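PDB 6IJ1: prenylcyclase from Actinoplanes teichomyceticus, which probably acts on isoprenoid substrates, cyclising a prenyl chain within a largely helical alpha/alpha-barrel scaffold. Local coordinates for residues E89-T94 with V158-A163; E117-H122 with A165-L170; F247-A252 with A272-R277. All blocks are in the same frame, centred on the assembly; numbering follows the deposited sequence.

Contact 1 (E89-T94 with V158-A163); sequences EDADST and VCVTAA
D92 OD1 accepts a hydrogen bond of 2.7 Å from a water and also lies against the methyl of A163, 3.9 Å from its CB. The same water reaches C159 O through a weak bond, so the polar link between the two helices is indirect. With CG anti to the backbone N (chi1 -163°), the D92 carboxylate extends toward helix 158-164, while OD2 pairs with W96 NE1. V160 fills the apolar side: its CG2 is 4.0 Å from D92 CB, and its CG1 is 4.2 Å from A91 CB. An alanine in place of V160 would probably leave A91 CB without its partner on helix 158-164 and open a gap beside D92 CB. D90 caps helix 91-104: OD2 receives S93 N at 2.8 Å, nearly straight (167°) but from above the carboxylate plane, while OD1 takes S93 OG on its syn side. The sequence DADST resembles the DXDD or DXDTT motifs of class II terpene cyclases, with serine fourth and D92 as the middle aspartate, a likeness that does not itself establish catalysis. An imidazole, probably from the crystallisation liquor, lies near A163 and may mark a pocket where a carboxylate meets water and methyl groups.

Contact 2 (E117-H122 with A165-L170); sequences EFLARH and AGLAGL
L119 places CG anti to its carbonyl carbon (chi1 -68°) and continues into an extended second torsion (178°), which carries CD1 outward from helix 112-121 to two other leucines. L170 takes the alternative course, CG anti to the backbone N (chi1 -169°), and this, with the bent second torsion, swings its CD1 toward L119. L119 CD1 lies 3.7 Å from L170 CD1, and L167 CD1 is nearly as close to it at 3.8 Å. L119 crosses each partner at roughly a right angle, and both closest approaches are between CD1 methyls; only L119 CB, 4.1 Å from L170 CD1, adds a point further back. Both partners belong to one type I beta turn, L167 to L170, in the loop joining helices 158-164 and 173-182 of what is probably an alpha/alpha barrel, as in class II terpene cyclases. L170 N to L167 O at 3.1 Å closes the turn, and A168 N and G169 N donate to the carboxylate of E102 on helix 91-104. At the end of helix 112-121, H122 ND1 donates to F118 O at 2.8 Å, in the imidazole plane, and H122 CE1 rides 3.3 Å above the F118 ring.

Contact 3 (F247-A252 with A272-R277); sequences FATALA and AGWLTR
T249 and L275 run antiparallel alongside one another, whereas W274 stands roughly perpendicular to T249; one methyl, T249 CG2, serves both partners. This is packing of an antiparallel helix pair, the repeating element of alpha/alpha barrels: the axes of the two segments approach to 10.0 Å with their directions 148° apart. Helix 265-278 also leads into a sequence resembling the QW motif of terpene cyclases, and W285 NE1 donates to L275 O. T249 CG2 stands anti to the backbone N (chi1 -61° for OG1, which lies beside N), so the methyl turns to the neighbouring helix while OG1 pairs with S245 O and V236 N. The methyl lies 4.2 Å from W274 CE3, approaching the indole obliquely, and touches L275 CG as well. L275 reaches deeper along the other flank: its CD1 is 4.0 Å from A250 CA, where alanine's short side chain lets the leucine approach the backbone. Within helix 265-278, L275 CD2 lies at the edge of the W274 indole, in its plane, and the ring of H278 stacks on that of W274. On the same helix, A272 O accepts both T276 N and T276 OG1, each at 2.9 Å, from opposite faces of its carbonyl plane.

Contacts 1 and 2 form one neighbourhood, their centres 9 Å apart: helices 91-104 and 112-121 are successive and touch, with L119 CD2 3.4 Å from A91 O, and the 165-170 loop directly follows helix 158-164, so both contacts join the same two parts of the chain. Contact 3 stands apart, about 30 Å from contact 2 between centres and on the opposite side of the chain's centre. Distance from the centre does not predict burial, but chemistry follows burial. Contact 1, centred about 8 Å from the chain's centre, is only partly buried and includes a water-bridged carboxylate. Contacts 2 and 3, about 16 Å out, join buried residues through carbon atoms: helix against turn, and helix against helix.

Contact 1 (E89-T94 with V158-A163)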
ATOM      1  N   GLU A  89      15.540   6.598  -2.801  1.00 18.34           N
ATOM      2  CA  GLU A  89      14.620   6.412  -1.661  1.00 18.58           C
ATOM      3  C   GLU A  89      13.328   7.212  -1.855  1.00 17.07           C
ATOM      4  O   GLU A  89      13.299   8.270  -2.481  1.00 16.86           O
ATOM      5  CB  GLU A  89      15.311   6.815  -0.356  1.00 18.95           C
ATOM      6  CG  GLU A  89      16.438   5.833   0.050  1.00 20.08           C
ATOM      7  CD  GLU A  89      17.635   5.889  -0.926  1.00 22.30           C
ATOM      8  OE1 GLU A  89      18.082   6.985  -1.276  1.00 22.65           O
ATOM      9  OE2 GLU A  89      18.081   4.807  -1.351  1.00 26.41           O
ATOM     10  N   ASP A  90      12.228   6.670  -1.301  1.00 15.51           N
ATOM     11  CA  ASP A  90      10.935   7.297  -1.532  1.00 14.98           C
ATOM     12  C   ASP A  90      10.099   7.241  -0.252  1.00 13.19           C
ATOM     13  O   ASP A  90      10.364   6.448   0.672  1.00 16.15           O
ATOM     14  CB  ASP A  90      10.163   6.606  -2.671  1.00 16.16           C
ATOM     15  CG  ASP A  90       9.651   5.250  -2.266  1.00 16.58           C
ATOM     16  OD1 ASP A  90      10.363   4.223  -2.413  1.00 18.47           O
ATOM     17  OD2 ASP A  90       8.475   5.210  -1.825  1.00 16.67           O
ATOM     18  N   ALA A  91       9.154   8.171  -0.187  1.00 13.26           N
ATOM     19  CA  ALA A  91       8.343   8.313   1.043  1.00 13.12           C
ATOM     20  C   ALA A  91       7.455   7.127   1.293  1.00 14.81           C
ATOM     21  O   ALA A  91       7.145   6.825   2.452  1.00 14.61           O
ATOM     22  CB  ALA A  91       7.463   9.572   0.944  1.00 14.27           C
ATOM     23  N   ASP A  92       6.963   6.449   0.241  1.00 14.08           N
ATOM     24  CA  ASP A  92       6.066   5.329   0.530  1.00 12.94           C
ATOM     25  C   ASP A  92       6.831   4.150   1.145  1.00 13.50           C
ATOM     26  O   ASP A  92       6.436   3.631   2.184  1.00 14.03           O
ATOM     27  CB  ASP A  92       5.344   4.911  -0.767  1.00 13.58           C
ATOM     28  CG  ASP A  92       4.111   4.066  -0.492  1.00 15.38           C
ATOM     29  OD1 ASP A  92       3.255   4.490   0.313  1.00 16.57           O
ATOM     30  OD2 ASP A  92       4.040   2.924  -1.020  1.00 17.52           O
ATOM     31  N   SER A  93       7.934   3.712   0.526  1.00 12.95           N
ATOM     32  CA  SER A  93       8.728   2.631   1.095  1.00 13.48           C
ATOM     33  C   SER A  93       9.175   2.962   2.539  1.00 13.06           C
ATOM     34  O   SER A  93       9.075   2.128   3.450  1.00 14.81           O
ATOM     35  CB  SER A  93       9.992   2.358   0.225  1.00 16.61           C
ATOM     36  OG  SER A  93       9.587   2.047  -1.113  1.00 18.33           O
ATOM     37  N   THR A  94       9.630   4.210   2.749  1.00 14.40           N
ATOM     38  CA  THR A  94      10.033   4.641   4.082  1.00 15.24           C
ATOM     39  C   THR A  94       8.858   4.531   5.037  1.00 14.22           C
ATOM     40  O   THR A  94       9.004   4.042   6.157  1.00 14.98           O
ATOM     41  CB  THR A  94      10.531   6.058   4.001  1.00 13.56           C
ATOM     42  OG1 THR A  94      11.659   6.070   3.067  1.00 15.52           O
ATOM     43  CG2 THR A  94      10.945   6.613   5.350  1.00 15.28           C
ATOM     44  N   VAL A 158      -1.991  11.194  -3.404  1.00 12.99           N
ATOM     45  CA  VAL A 158      -2.991  10.916  -2.376  1.00 12.90           C
ATOM     46  C   VAL A 158      -2.819   9.501  -1.800  1.00 13.98           C
ATOM     47  O   VAL A 158      -3.079   9.279  -0.611  1.00 14.55           O
ATOM     48  CB  VAL A 158      -4.405  11.138  -2.941  1.00 14.71           C
ATOM     49  CG1 VAL A 158      -5.471  10.728  -1.933  1.00 16.11           C
ATOM     50  CG2 VAL A 158      -4.614  12.595  -3.300  1.00 15.80           C
ATOM     51  N   CYS A 159      -2.392   8.515  -2.610  1.00 14.31           N
ATOM     52  CA  CYS A 159      -2.191   7.157  -2.069  1.00 14.30           C
ATOM     53  C   CYS A 159      -1.050   7.080  -1.057  1.00 14.20           C
ATOM     54  O   CYS A 159      -1.172   6.403  -0.037  1.00 15.25           O
ATOM     55  CB  CYS A 159      -1.924   6.180  -3.260  1.00 14.06           C
ATOM     56  SG  CYS A 159      -0.683   6.827  -4.478  1.00 13.99           S
ATOM     57  N   VAL A 160       0.049   7.793  -1.327  1.00 14.31           N
ATOM     58  CA  VAL A 160       1.161   7.827  -0.375  1.00 12.23           C
ATOM     59  C   VAL A 160       0.740   8.602   0.853  1.00 13.63           C
ATOM     60  O   VAL A 160       1.030   8.193   1.986  1.00 14.36           O
ATOM     61  CB  VAL A 160       2.372   8.465  -1.072  1.00 12.52           C
ATOM     62  CG1 VAL A 160       3.516   8.634  -0.073  1.00 15.43           C
ATOM     63  CG2 VAL A 160       2.789   7.573  -2.297  1.00 13.81           C
ATOM     64  N   THR A 161       0.033   9.720   0.643  1.00 13.78           N
ATOM     65  CA  THR A 161      -0.456  10.497   1.794  1.00 13.79           C
ATOM     66  C   THR A 161      -1.372   9.643   2.641  1.00 14.59           C
ATOM     67  O   THR A 161      -1.282   9.652   3.884  1.00 14.52           O
ATOM     68  CB  THR A 161      -1.200  11.715   1.302  1.00 13.66           C
ATOM     69  OG1 THR A 161      -0.379  12.457   0.408  1.00 14.61           O
ATOM     70  CG2 THR A 161      -1.637  12.632   2.466  1.00 14.85           C
ATOM     71  N   ALA A 162      -2.262   8.880   1.996  1.00 13.36           N
ATOM     72  CA  ALA A 162      -3.190   8.031   2.743  1.00 14.49           C
ATOM     73  C   ALA A 162      -2.460   7.038   3.619  1.00 14.17           C
ATOM     74  O   ALA A 162      -2.903   6.774   4.735  1.00 15.55           O
ATOM     75  CB  ALA A 162      -4.110   7.290   1.743  1.00 14.39           C
ATOM     76  N   ALA A 163      -1.353   6.471   3.143  1.00 13.45           N
ATOM     77  CA  ALA A 163      -0.575   5.519   3.935  1.00 11.13           C
ATOM     78  C   ALA A 163       0.152   6.216   5.067  1.00 14.33           C
ATOM     79  O   ALA A 163       0.019   5.798   6.238  1.00 15.30           O
ATOM     80  CB  ALA A 163       0.442   4.805   3.018  1.00 14.31           C
TER
HETATM   81  O   HOH W   1       0.732   4.113  -0.489  1.00 15.21           O

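Contact 2 (E117-H122 with A165-L170)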
ATOM      1  N   GLU A 117      12.456  12.681   9.571  1.00 19.34           N
ATOM      2  CA  GLU A 117      12.939  13.851   8.868  1.00 19.75           C
ATOM      3  C   GLU A 117      12.849  13.656   7.369  1.00 16.92           C
ATOM      4  O   GLU A 117      12.507  14.583   6.643  1.00 19.28           O
ATOM      5  CB  GLU A 117      14.380  14.150   9.279  1.00 21.44           C
ATOM      6  CG  GLU A 117      14.433  14.615  10.760  1.00 26.87           C
ATOM      7  CD  GLU A 117      15.877  14.617  11.306  1.00 46.10           C
ATOM      8  OE1 GLU A 117      16.799  14.157  10.576  1.00 42.78           O
ATOM      9  OE2 GLU A 117      16.083  15.081  12.461  1.00 41.80           O
ATOM     10  N   PHE A 118      13.153  12.453   6.900  1.00 17.21           N
ATOM     11  CA  PHE A 118      13.009  12.185   5.467  1.00 16.66           C
ATOM     12  C   PHE A 118      11.572  12.400   5.021  1.00 16.06           C
ATOM     13  O   PHE A 118      11.326  13.104   4.036  1.00 16.58           O
ATOM     14  CB  PHE A 118      13.506  10.779   5.161  1.00 16.69           C
ATOM     15  CG  PHE A 118      13.360  10.342   3.746  1.00 17.30           C
ATOM     16  CD1 PHE A 118      12.183   9.724   3.325  1.00 20.57           C
ATOM     17  CD2 PHE A 118      14.445  10.447   2.880  1.00 20.82           C
ATOM     18  CE1 PHE A 118      12.060   9.238   2.010  1.00 19.47           C
ATOM     19  CE2 PHE A 118      14.335   9.996   1.524  1.00 21.58           C
ATOM     20  CZ  PHE A 118      13.138   9.371   1.115  1.00 19.11           C
ATOM     21  N   LEU A 119      10.600  11.805   5.761  1.00 16.24           N
ATOM     22  CA  LEU A 119       9.198  12.003   5.406  1.00 15.38           C
ATOM     23  C   LEU A 119       8.821  13.470   5.418  1.00 15.85           C
ATOM     24  O   LEU A 119       8.123  13.943   4.524  1.00 17.39           O
ATOM     25  CB  LEU A 119       8.243  11.220   6.316  1.00 15.25           C
ATOM     26  CG  LEU A 119       8.340   9.711   6.125  1.00 15.84           C
ATOM     27  CD1 LEU A 119       7.388   8.976   7.125  1.00 15.54           C
ATOM     28  CD2 LEU A 119       8.022   9.298   4.646  1.00 16.51           C
ATOM     29  N   ALA A 120       9.285  14.245   6.450  1.00 16.40           N
ATOM     30  CA  ALA A 120       8.900  15.657   6.477  1.00 16.15           C
ATOM     31  C   ALA A 120       9.351  16.414   5.222  1.00 15.54           C
ATOM     32  O   ALA A 120       8.656  17.359   4.813  1.00 18.88           O
ATOM     33  CB  ALA A 120       9.516  16.319   7.725  1.00 20.23           C
ATOM     34  N   ARG A 121      10.499  16.034   4.621  1.00 16.12           N
ATOM     35  CA  ARG A 121      10.932  16.684   3.389  1.00 19.52           C
ATOM     36  C   ARG A 121       9.939  16.503   2.257  1.00 17.20           C
ATOM     37  O   ARG A 121       9.947  17.327   1.316  1.00 19.71           O
ATOM     38  CB  ARG A 121      12.300  16.141   2.980  1.00 23.03           C
ATOM     39  CG  ARG A 121      13.372  16.616   3.936  1.00 24.44           C
ATOM     40  CD  ARG A 121      14.720  15.998   3.583  1.00 31.27           C
ATOM     41  NE  ARG A 121      15.154  16.525   2.297  1.00 48.58           N
ATOM     42  CZ  ARG A 121      16.404  16.479   1.857  1.00 59.62           C
ATOM     43  NH1 ARG A 121      16.703  16.986   0.667  1.00 60.01           N
ATOM     44  NH2 ARG A 121      17.351  15.924   2.606  1.00 61.08           N
ATOM     45  N   HIS A 122       9.071  15.464   2.336  1.00 16.85           N
ATOM     46  CA  HIS A 122       8.143  15.168   1.232  1.00 16.48           C
ATOM     47  C   HIS A 122       6.789  15.799   1.440  1.00 16.72           C
ATOM     48  O   HIS A 122       5.902  15.665   0.608  1.00 16.81           O
ATOM     49  CB  HIS A 122       7.993  13.623   1.047  1.00 15.42           C
ATOM     50  CG  HIS A 122       9.242  12.957   0.605  1.00 15.16           C
ATOM     51  ND1 HIS A 122      10.360  12.856   1.397  1.00 16.10           N
ATOM     52  CD2 HIS A 122       9.560  12.401  -0.590  1.00 17.73           C
ATOM     53  CE1 HIS A 122      11.322  12.246   0.710  1.00 20.39           C
ATOM     54  NE2 HIS A 122      10.844  11.928  -0.497  1.00 18.46           N
ATOM     55  N   ALA A 165      -0.134   9.036   6.571  1.00 13.36           N
ATOM     56  CA  ALA A 165      -0.950   9.744   7.559  1.00 13.88           C
ATOM     57  C   ALA A 165      -1.287   8.852   8.715  1.00 16.09           C
ATOM     58  O   ALA A 165      -1.671   9.364   9.781  1.00 16.70           O
ATOM     59  CB  ALA A 165      -2.256  10.210   6.928  1.00 15.79           C
ATOM     60  N   GLY A 166      -1.198   7.540   8.555  1.00 14.39           N
ATOM     61  CA  GLY A 166      -1.482   6.626   9.674  1.00 15.51           C
ATOM     62  C   GLY A 166      -0.388   6.478  10.724  1.00 13.78           C
ATOM     63  O   GLY A 166      -0.597   5.763  11.714  1.00 16.73           O
ATOM     64  N   LEU A 167       0.797   7.050  10.433  1.00 13.99           N
ATOM     65  CA  LEU A 167       1.933   6.963  11.359  1.00 13.28           C
ATOM     66  C   LEU A 167       1.747   7.926  12.533  1.00 14.66           C
ATOM     67  O   LEU A 167       1.652   9.139  12.330  1.00 15.30           O
ATOM     68  CB  LEU A 167       3.216   7.302  10.600  1.00 13.96           C
ATOM     69  CG  LEU A 167       3.561   6.261   9.533  1.00 13.31           C
ATOM     70  CD1 LEU A 167       4.580   6.804   8.611  1.00 15.09           C
ATOM     71  CD2 LEU A 167       4.073   4.972  10.138  1.00 14.45           C
ATOM     72  N   ALA A 168       1.694   7.349  13.729  1.00 14.72           N
ATOM     73  CA  ALA A 168       1.550   8.185  14.912  1.00 15.38           C
ATOM     74  C   ALA A 168       2.706   9.143  15.049  1.00 17.56           C
ATOM     75  O   ALA A 168       2.533  10.234  15.613  1.00 20.85           O
ATOM     76  CB  ALA A 168       1.493   7.309  16.153  1.00 17.20           C
ATOM     77  N   GLY A 169       3.873   8.771  14.541  1.00 17.48           N
ATOM     78  CA  GLY A 169       5.024   9.649  14.635  1.00 19.21           C
ATOM     79  C   GLY A 169       5.213  10.630  13.524  1.00 18.97           C
ATOM     80  O   GLY A 169       6.211  11.369  13.518  1.00 19.28           O
ATOM     81  N   LEU A 170       4.294  10.684  12.539  1.00 16.98           N
ATOM     82  CA  LEU A 170       4.521  11.528  11.386  1.00 17.60           C
ATOM     83  C   LEU A 170       4.698  12.995  11.790  1.00 20.00           C
ATOM     84  O   LEU A 170       3.840  13.547  12.510  1.00 19.31           O
ATOM     85  CB  LEU A 170       3.328  11.402  10.419  1.00 18.30           C
ATOM     86  CG  LEU A 170       3.610  12.050   9.055  1.00 18.02           C
ATOM     87  CD1 LEU A 170       4.635  11.154   8.299  1.00 20.08           C
ATOM     88  CD2 LEU A 170       2.331  12.126   8.315  1.00 19.50           C
TER

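Contact 3 (F247-A252 with A272-R277)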
ATOM      1  N   PHE A 247      -7.382  -8.148  -4.919  1.00 12.09           N
ATOM      2  CA  PHE A 247      -6.831  -6.926  -4.301  1.00 12.23           C
ATOM      3  C   PHE A 247      -7.930  -5.904  -4.023  1.00 13.20           C
ATOM      4  O   PHE A 247      -8.058  -5.398  -2.884  1.00 13.29           O
ATOM      5  CB  PHE A 247      -5.792  -6.396  -5.308  1.00 12.75           C
ATOM      6  CG  PHE A 247      -4.977  -5.227  -4.854  1.00 11.78           C
ATOM      7  CD1 PHE A 247      -4.020  -5.390  -3.843  1.00 12.86           C
ATOM      8  CD2 PHE A 247      -5.127  -4.010  -5.463  1.00 11.74           C
ATOM      9  CE1 PHE A 247      -3.183  -4.297  -3.501  1.00 13.40           C
ATOM     10  CE2 PHE A 247      -4.282  -2.886  -5.124  1.00 11.55           C
ATOM     11  CZ  PHE A 247      -3.331  -3.065  -4.141  1.00 12.45           C
ATOM     12  N   ALA A 248      -8.718  -5.565  -5.051  1.00 12.93           N
ATOM     13  CA  ALA A 248      -9.725  -4.519  -4.851  1.00 11.79           C
ATOM     14  C   ALA A 248     -10.813  -4.981  -3.902  1.00 13.38           C
ATOM     15  O   ALA A 248     -11.397  -4.145  -3.175  1.00 13.41           O
ATOM     16  CB  ALA A 248     -10.327  -4.105  -6.191  1.00 14.27           C
ATOM     17  N   THR A 249     -11.147  -6.286  -3.927  1.00 13.17           N
ATOM     18  CA  THR A 249     -12.180  -6.808  -3.028  1.00 11.90           C
ATOM     19  C   THR A 249     -11.717  -6.692  -1.572  1.00 13.39           C
ATOM     20  O   THR A 249     -12.484  -6.278  -0.689  1.00 13.65           O
ATOM     21  CB  THR A 249     -12.469  -8.278  -3.407  1.00 12.80           C
ATOM     22  OG1 THR A 249     -12.945  -8.278  -4.731  1.00 13.52           O
ATOM     23  CG2 THR A 249     -13.590  -8.866  -2.528  1.00 13.69           C
ATOM     24  N   ALA A 250     -10.472  -7.082  -1.298  1.00 13.13           N
ATOM     25  CA  ALA A 250      -9.926  -6.984   0.050  1.00 13.02           C
ATOM     26  C   ALA A 250      -9.882  -5.538   0.534  1.00 13.97           C
ATOM     27  O   ALA A 250     -10.249  -5.249   1.693  1.00 13.74           O
ATOM     28  CB  ALA A 250      -8.509  -7.573   0.058  1.00 14.31           C
ATOM     29  N   LEU A 251      -9.483  -4.631  -0.346  1.00 13.41           N
ATOM     30  CA  LEU A 251      -9.404  -3.230   0.040  1.00 12.60           C
ATOM     31  C   LEU A 251     -10.788  -2.646   0.247  1.00 14.39           C
ATOM     32  O   LEU A 251     -10.977  -1.864   1.195  1.00 14.25           O
ATOM     33  CB  LEU A 251      -8.612  -2.452  -1.024  1.00 11.99           C
ATOM     34  CG  LEU A 251      -7.164  -2.873  -1.058  1.00 12.31           C
ATOM     35  CD1 LEU A 251      -6.544  -2.507  -2.422  1.00 14.48           C
ATOM     36  CD2 LEU A 251      -6.354  -2.251   0.114  1.00 13.37           C
ATOM     37  N   ALA A 252     -11.771  -3.006  -0.585  1.00 13.83           N
ATOM     38  CA  ALA A 252     -13.121  -2.491  -0.342  1.00 13.81           C
ATOM     39  C   ALA A 252     -13.651  -3.006   0.984  1.00 14.62           C
ATOM     40  O   ALA A 252     -14.273  -2.231   1.732  1.00 14.15           O
ATOM     41  CB  ALA A 252     -14.060  -2.912  -1.496  1.00 14.97           C
ATOM     42  N   ALA A 272     -15.623 -11.363   2.333  1.00 15.42           N
ATOM     43  CA  ALA A 272     -14.744 -12.364   2.979  1.00 13.57           C
ATOM     44  C   ALA A 272     -15.019 -13.747   2.377  1.00 16.34           C
ATOM     45  O   ALA A 272     -14.072 -14.496   2.191  1.00 17.27           O
ATOM     46  CB  ALA A 272     -14.938 -12.359   4.475  1.00 16.01           C
ATOM     47  N   GLY A 273     -16.290 -14.058   2.123  1.00 16.13           N
ATOM     48  CA  GLY A 273     -16.652 -15.351   1.519  1.00 16.30           C
ATOM     49  C   GLY A 273     -16.095 -15.468   0.114  1.00 16.50           C
ATOM     50  O   GLY A 273     -15.591 -16.530  -0.230  1.00 16.72           O
ATOM     51  N   TRP A 274     -16.223 -14.408  -0.681  1.00 15.05           N
ATOM     52  CA  TRP A 274     -15.643 -14.436  -2.030  1.00 15.53           C
ATOM     53  C   TRP A 274     -14.134 -14.678  -1.960  1.00 15.65           C
ATOM     54  O   TRP A 274     -13.581 -15.546  -2.664  1.00 15.48           O
ATOM     55  CB  TRP A 274     -15.965 -13.154  -2.817  1.00 16.00           C
ATOM     56  CG  TRP A 274     -15.561 -13.232  -4.284  1.00 15.32           C
ATOM     57  CD1 TRP A 274     -16.361 -13.608  -5.318  1.00 16.76           C
ATOM     58  CD2 TRP A 274     -14.248 -12.995  -4.834  1.00 16.58           C
ATOM     59  NE1 TRP A 274     -15.628 -13.578  -6.509  1.00 17.38           N
ATOM     60  CE2 TRP A 274     -14.334 -13.225  -6.207  1.00 14.88           C
ATOM     61  CE3 TRP A 274     -13.011 -12.617  -4.279  1.00 16.64           C
ATOM     62  CZ2 TRP A 274     -13.227 -13.078  -7.057  1.00 15.62           C
ATOM     63  CZ3 TRP A 274     -11.916 -12.433  -5.142  1.00 17.54           C
ATOM     64  CH2 TRP A 274     -12.029 -12.698  -6.494  1.00 16.19           C
ATOM     65  N   LEU A 275     -13.421 -13.935  -1.094  1.00 15.19           N
ATOM     66  CA  LEU A 275     -11.986 -14.172  -0.942  1.00 15.08           C
ATOM     67  C   LEU A 275     -11.689 -15.595  -0.511  1.00 16.23           C
ATOM     68  O   LEU A 275     -10.759 -16.215  -1.050  1.00 16.88           O
ATOM     69  CB  LEU A 275     -11.364 -13.153   0.063  1.00 15.04           C
ATOM     70  CG  LEU A 275     -11.395 -11.744  -0.484  1.00 13.85           C
ATOM     71  CD1 LEU A 275     -11.203 -10.703   0.668  1.00 17.95           C
ATOM     72  CD2 LEU A 275     -10.367 -11.535  -1.576  1.00 14.53           C
ATOM     73  N   THR A 276     -12.465 -16.137   0.460  1.00 16.16           N
ATOM     74  CA  THR A 276     -12.206 -17.509   0.872  1.00 16.60           C
ATOM     75  C   THR A 276     -12.418 -18.511  -0.264  1.00 18.20           C
ATOM     76  O   THR A 276     -11.581 -19.421  -0.467  1.00 19.62           O
ATOM     77  CB  THR A 276     -13.107 -17.807   2.075  1.00 20.42           C
ATOM     78  OG1 THR A 276     -12.713 -16.896   3.139  1.00 23.35           O
ATOM     79  CG2 THR A 276     -12.825 -19.162   2.553  1.00 24.71           C
ATOM     80  N   ARG A 277     -13.457 -18.308  -1.072  1.00 17.32           N
ATOM     81  CA  ARG A 277     -13.782 -19.241  -2.141  1.00 16.74           C
ATOM     82  C   ARG A 277     -12.755 -19.149  -3.257  1.00 19.48           C
ATOM     83  O   ARG A 277     -12.579 -20.121  -4.012  1.00 21.30           O
ATOM     84  CB  ARG A 277     -15.156 -18.951  -2.736  1.00 20.68           C
ATOM     85  CG  ARG A 277     -16.299 -19.346  -1.835  1.00 25.75           C
ATOM     86  CD  ARG A 277     -17.660 -19.275  -2.599  1.00 24.40           C
ATOM     87  NE  ARG A 277     -17.919 -18.049  -3.350  1.00 26.97           N
ATOM     88  CZ  ARG A 277     -18.419 -16.931  -2.795  1.00 25.96           C
ATOM     89  NH1 ARG A 277     -18.743 -16.909  -1.528  1.00 24.19           N
ATOM     90  NH2 ARG A 277     -18.655 -15.877  -3.556  1.00 26.72           N
TER